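Local coordinates for protein ionotropic glutamate receptor bacterial homologue (Nostoc punctiforme, PDB 2PYY) that binds L-glutamate as the ligand-binding core of a bacterial ionotropic glutamate receptor, the domain whose ligand binding probably drives opening of the ion channel, at residues I85-N96 / L162-E175. Sequence-based numbering, arbitrary orientation.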
# COMPACT_ATOMS: atom_id res chain seq x y z
N ILE B 85 -13.60 3.87 -0.28
CA ILE B 85 -14.58 4.67 -1.02
C ILE B 85 -14.54 4.33 -2.49
O ILE B 85 -15.36 4.82 -3.27
CB ILE B 85 -14.30 6.18 -0.93
CG1 ILE B 85 -12.89 6.47 -1.48
CG2 ILE B 85 -14.50 6.66 0.48
CD1 ILE B 85 -12.52 7.91 -1.54
N PHE B 86 -13.56 3.51 -2.88
CA PHE B 86 -13.38 3.15 -4.28
C PHE B 86 -12.43 1.96 -4.44
O PHE B 86 -11.52 1.77 -3.62
CB PHE B 86 -12.79 4.35 -5.03
CG PHE B 86 -12.98 4.30 -6.52
CD1 PHE B 86 -14.10 4.88 -7.11
CD2 PHE B 86 -12.04 3.69 -7.33
CE1 PHE B 86 -14.27 4.87 -8.50
CE2 PHE B 86 -12.19 3.66 -8.72
CZ PHE B 86 -13.31 4.26 -9.31
N ALA B 87 -12.63 1.17 -5.48
CA ALA B 87 -11.78 0.02 -5.78
C ALA B 87 -10.91 0.43 -6.97
O ALA B 87 -11.43 0.74 -8.05
CB ALA B 87 -12.64 -1.21 -6.15
N SER B 88 -9.60 0.43 -6.78
CA SER B 88 -8.67 0.85 -7.85
C SER B 88 -7.43 -0.05 -7.90
O SER B 88 -7.43 -1.14 -7.34
CB SER B 88 -8.25 2.30 -7.61
OG SER B 88 -7.41 2.79 -8.65
N GLY B 89 -6.38 0.40 -8.59
CA GLY B 89 -5.17 -0.39 -8.66
C GLY B 89 -4.17 0.17 -9.65
O GLY B 89 -4.49 1.06 -10.44
N LEU B 90 -2.95 -0.35 -9.61
CA LEU B 90 -1.90 0.12 -10.52
C LEU B 90 -2.01 -0.57 -11.86
O LEU B 90 -2.38 -1.74 -11.94
CB LEU B 90 -0.53 -0.15 -9.91
CG LEU B 90 -0.32 0.34 -8.48
CD1 LEU B 90 1.05 -0.09 -7.98
CD2 LEU B 90 -0.47 1.85 -8.44
N GLN B 91 -1.67 0.15 -12.92
CA GLN B 91 -1.71 -0.41 -14.26
C GLN B 91 -0.61 0.22 -15.09
O GLN B 91 -0.10 1.28 -14.76
CB GLN B 91 -3.08 -0.16 -14.89
CG GLN B 91 -3.35 -1.01 -16.13
CD GLN B 91 -4.82 -1.31 -16.30
OE1 GLN B 91 -5.66 -0.41 -16.21
NE2 GLN B 91 -5.15 -2.58 -16.54
N ILE B 92 -0.25 -0.45 -16.18
CA ILE B 92 0.80 0.02 -17.07
C ILE B 92 0.25 0.79 -18.27
O ILE B 92 -0.81 0.47 -18.79
CB ILE B 92 1.66 -1.17 -17.59
CG1 ILE B 92 2.15 -2.02 -16.42
CG2 ILE B 92 2.84 -0.64 -18.38
CD1 ILE B 92 2.90 -3.28 -16.84
N MET B 93 0.99 1.82 -18.68
CA MET B 93 0.64 2.65 -19.83
C MET B 93 1.91 2.97 -20.62
O MET B 93 2.90 3.42 -20.05
CB MET B 93 -0.02 3.96 -19.39
CG MET B 93 -0.35 4.90 -20.54
SD MET B 93 -1.26 6.40 -20.06
CE MET B 93 0.12 7.45 -19.42
N VAL B 94 1.88 2.72 -21.93
CA VAL B 94 3.03 2.99 -22.79
C VAL B 94 2.60 3.79 -24.01
O VAL B 94 1.41 3.98 -24.24
CB VAL B 94 3.70 1.67 -23.27
CG1 VAL B 94 4.22 0.87 -22.08
CG2 VAL B 94 2.71 0.85 -24.06
N ARG B 95 3.57 4.28 -24.78
CA ARG B 95 3.27 5.05 -25.98
C ARG B 95 2.73 4.12 -27.06
O ARG B 95 3.16 2.97 -27.17
CB ARG B 95 4.54 5.73 -26.51
CG ARG B 95 4.84 7.06 -25.85
CD ARG B 95 6.13 7.68 -26.38
NE ARG B 95 7.31 7.10 -25.73
CZ ARG B 95 7.90 5.98 -26.11
NH1 ARG B 95 7.44 5.29 -27.15
NH2 ARG B 95 8.95 5.53 -25.44
N ASN B 96 1.78 4.61 -27.85
CA ASN B 96 1.20 3.80 -28.91
C ASN B 96 1.99 3.97 -30.21
O ASN B 96 2.82 3.13 -30.56
CB ASN B 96 -0.26 4.19 -29.15
CG ASN B 96 -0.44 5.67 -29.42
OD1 ASN B 96 -1.55 6.13 -29.70
ND2 ASN B 96 0.65 6.42 -29.33
N LEU B 162 -5.33 6.88 -15.21
CA LEU B 162 -4.76 6.68 -16.54
C LEU B 162 -5.88 6.63 -17.59
O LEU B 162 -5.80 7.27 -18.64
CB LEU B 162 -3.91 5.40 -16.59
CG LEU B 162 -2.62 5.40 -15.73
CD1 LEU B 162 -2.00 4.01 -15.73
CD2 LEU B 162 -1.64 6.42 -16.29
N LEU B 163 -6.94 5.87 -17.31
CA LEU B 163 -8.05 5.78 -18.26
C LEU B 163 -8.58 7.15 -18.64
O LEU B 163 -8.74 7.45 -19.82
CB LEU B 163 -9.20 4.95 -17.69
CG LEU B 163 -8.98 3.44 -17.76
CD1 LEU B 163 -10.11 2.73 -17.03
CD2 LEU B 163 -8.92 2.98 -19.22
N PHE B 164 -8.84 7.98 -17.63
CA PHE B 164 -9.36 9.33 -17.86
C PHE B 164 -8.42 10.15 -18.74
O PHE B 164 -8.86 10.86 -19.65
CB PHE B 164 -9.55 10.05 -16.54
CG PHE B 164 -10.33 11.32 -16.65
CD1 PHE B 164 -11.70 11.29 -16.84
CD2 PHE B 164 -9.70 12.55 -16.57
CE1 PHE B 164 -12.44 12.46 -16.95
CE2 PHE B 164 -10.42 13.74 -16.68
CZ PHE B 164 -11.79 13.69 -16.87
N TYR B 165 -7.13 10.08 -18.44
CA TYR B 165 -6.11 10.80 -19.20
C TYR B 165 -6.08 10.26 -20.63
O TYR B 165 -5.97 11.03 -21.59
CB TYR B 165 -4.73 10.60 -18.57
CG TYR B 165 -3.58 10.96 -19.50
CD1 TYR B 165 -3.32 12.30 -19.83
CD2 TYR B 165 -2.79 9.97 -20.10
CE1 TYR B 165 -2.32 12.64 -20.73
CE2 TYR B 165 -1.78 10.30 -21.01
CZ TYR B 165 -1.56 11.64 -21.32
OH TYR B 165 -0.60 11.99 -22.22
N ALA B 166 -6.18 8.95 -20.76
CA ALA B 166 -6.16 8.28 -22.05
C ALA B 166 -7.38 8.63 -22.88
O ALA B 166 -7.27 8.99 -24.06
CB ALA B 166 -6.07 6.77 -21.86
N ALA B 167 -8.56 8.55 -22.28
CA ALA B 167 -9.79 8.87 -23.00
C ALA B 167 -9.91 10.37 -23.26
O ALA B 167 -10.82 10.81 -23.95
CB ALA B 167 -11.00 8.37 -22.21
N ASN B 168 -8.97 11.15 -22.71
CA ASN B 168 -9.01 12.60 -22.89
C ASN B 168 -7.75 13.23 -23.46
O ASN B 168 -7.42 13.04 -24.63
CB ASN B 168 -9.35 13.27 -21.55
CG ASN B 168 -10.80 13.08 -21.15
OD1 ASN B 168 -11.68 13.82 -21.59
ND2 ASN B 168 -11.06 12.07 -20.32
N GLU B 169 -7.04 13.99 -22.62
CA GLU B 169 -5.83 14.68 -23.04
C GLU B 169 -4.80 13.81 -23.77
O GLU B 169 -4.05 14.31 -24.60
CB GLU B 169 -5.17 15.33 -21.83
CG GLU B 169 -5.24 16.84 -21.86
CD GLU B 169 -4.05 17.46 -22.57
OE1 GLU B 169 -2.91 17.03 -22.28
OE2 GLU B 169 -4.27 18.37 -23.40
N GLY B 170 -4.76 12.52 -23.45
CA GLY B 170 -3.80 11.65 -24.11
C GLY B 170 -4.40 10.74 -25.16
O GLY B 170 -3.77 9.79 -25.62
N LYS B 171 -5.63 11.05 -25.57
CA LYS B 171 -6.32 10.24 -26.56
C LYS B 171 -5.54 10.14 -27.87
O LYS B 171 -5.08 11.15 -28.42
CB LYS B 171 -7.72 10.82 -26.83
CG LYS B 171 -8.68 9.84 -27.51
CD LYS B 171 -10.07 10.43 -27.62
CE LYS B 171 -11.07 9.41 -28.12
NZ LYS B 171 -12.45 9.98 -28.23
N GLY B 172 -5.37 8.91 -28.35
CA GLY B 172 -4.66 8.66 -29.59
C GLY B 172 -3.19 9.00 -29.53
O GLY B 172 -2.57 9.30 -30.56
N LYS B 173 -2.62 8.95 -28.34
CA LYS B 173 -1.20 9.27 -28.16
C LYS B 173 -0.57 8.33 -27.15
O LYS B 173 0.63 8.39 -26.91
CB LYS B 173 -1.06 10.72 -27.69
CG LYS B 173 -1.88 11.71 -28.50
CD LYS B 173 -1.58 13.15 -28.10
CE LYS B 173 -1.91 13.41 -26.64
NZ LYS B 173 -1.59 14.81 -26.24
N VAL B 174 -1.40 7.47 -26.57
CA VAL B 174 -0.92 6.53 -25.57
C VAL B 174 -1.79 5.28 -25.53
O VAL B 174 -2.82 5.22 -26.20
CB VAL B 174 -0.92 7.22 -24.18
CG1 VAL B 174 -2.26 7.02 -23.50
CG2 VAL B 174 0.22 6.70 -23.35
N GLU B 175 -1.39 4.29 -24.75
CA GLU B 175 -2.15 3.05 -24.64
C GLU B 175 -1.93 2.36 -23.30
O GLU B 175 -0.83 2.36 -22.76
CB GLU B 175 -1.76 2.10 -25.79
CG GLU B 175 -2.40 0.71 -25.71
CD GLU B 175 -2.00 -0.23 -26.85
OE1 GLU B 175 -2.49 -1.37 -26.88
OE2 GLU B 175 -1.21 0.18 -27.73
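M93, L162 and Y165 meet, with V174 at the side, in one lobe of the periplasmic-binding-protein fold, between the mixed sheet and the helix 159-166 that packs on it. Strand 86-94 pairs antiparallel with the start of strand 175-190. V94 and E175 form a hydrogen-bonded pair there: V94 N donates to E175 O at 2.9 Å, and E175 N donates to V94 O at 2.9 Å. M93 CA also gives a CH...O contact to E175 O.

M93 has the largest share of the contact. Its CG is anti to the backbone N (chi1 177°), which sends the chain from the strand toward the helix. A bend at chi3 (81°) then brings the methyl up to L162 and Y165. M93 CE lies 3.7 Å from L162 CD2 and 3.8 Å from Y165 CE2. M93 SD sits at the edge of the Y165 ring, 5.1 Å from its centroid, a Met-aromatic contact. V174 crosses M93 at about a right angle; the packing is tight, with V174 CG2 3.4 Å from M93 CG. Cutting M93 back to an alanine is likely to open a gap between L162, Y165 and V174 and leave the ring edge of Y165 without its sulfur partner. L162 also reaches the strand backbone, with CD1 3.5 Å from Q91 O. At the outer end the N96 amide lies against the backbone of G172 and K173.

After the helix, a type I turn from N168 to K171 starts the chain back toward the sheet. G170 CA lies 3.6 Å above the plane of the Y165 ring, toward its rim. Helix 140-148 flanks the cluster: Y144 stacks on Y165 and touches M93, while L147 touches V174. On the neighbouring strand 154-158, V155 packs on M93 and F157 on L162.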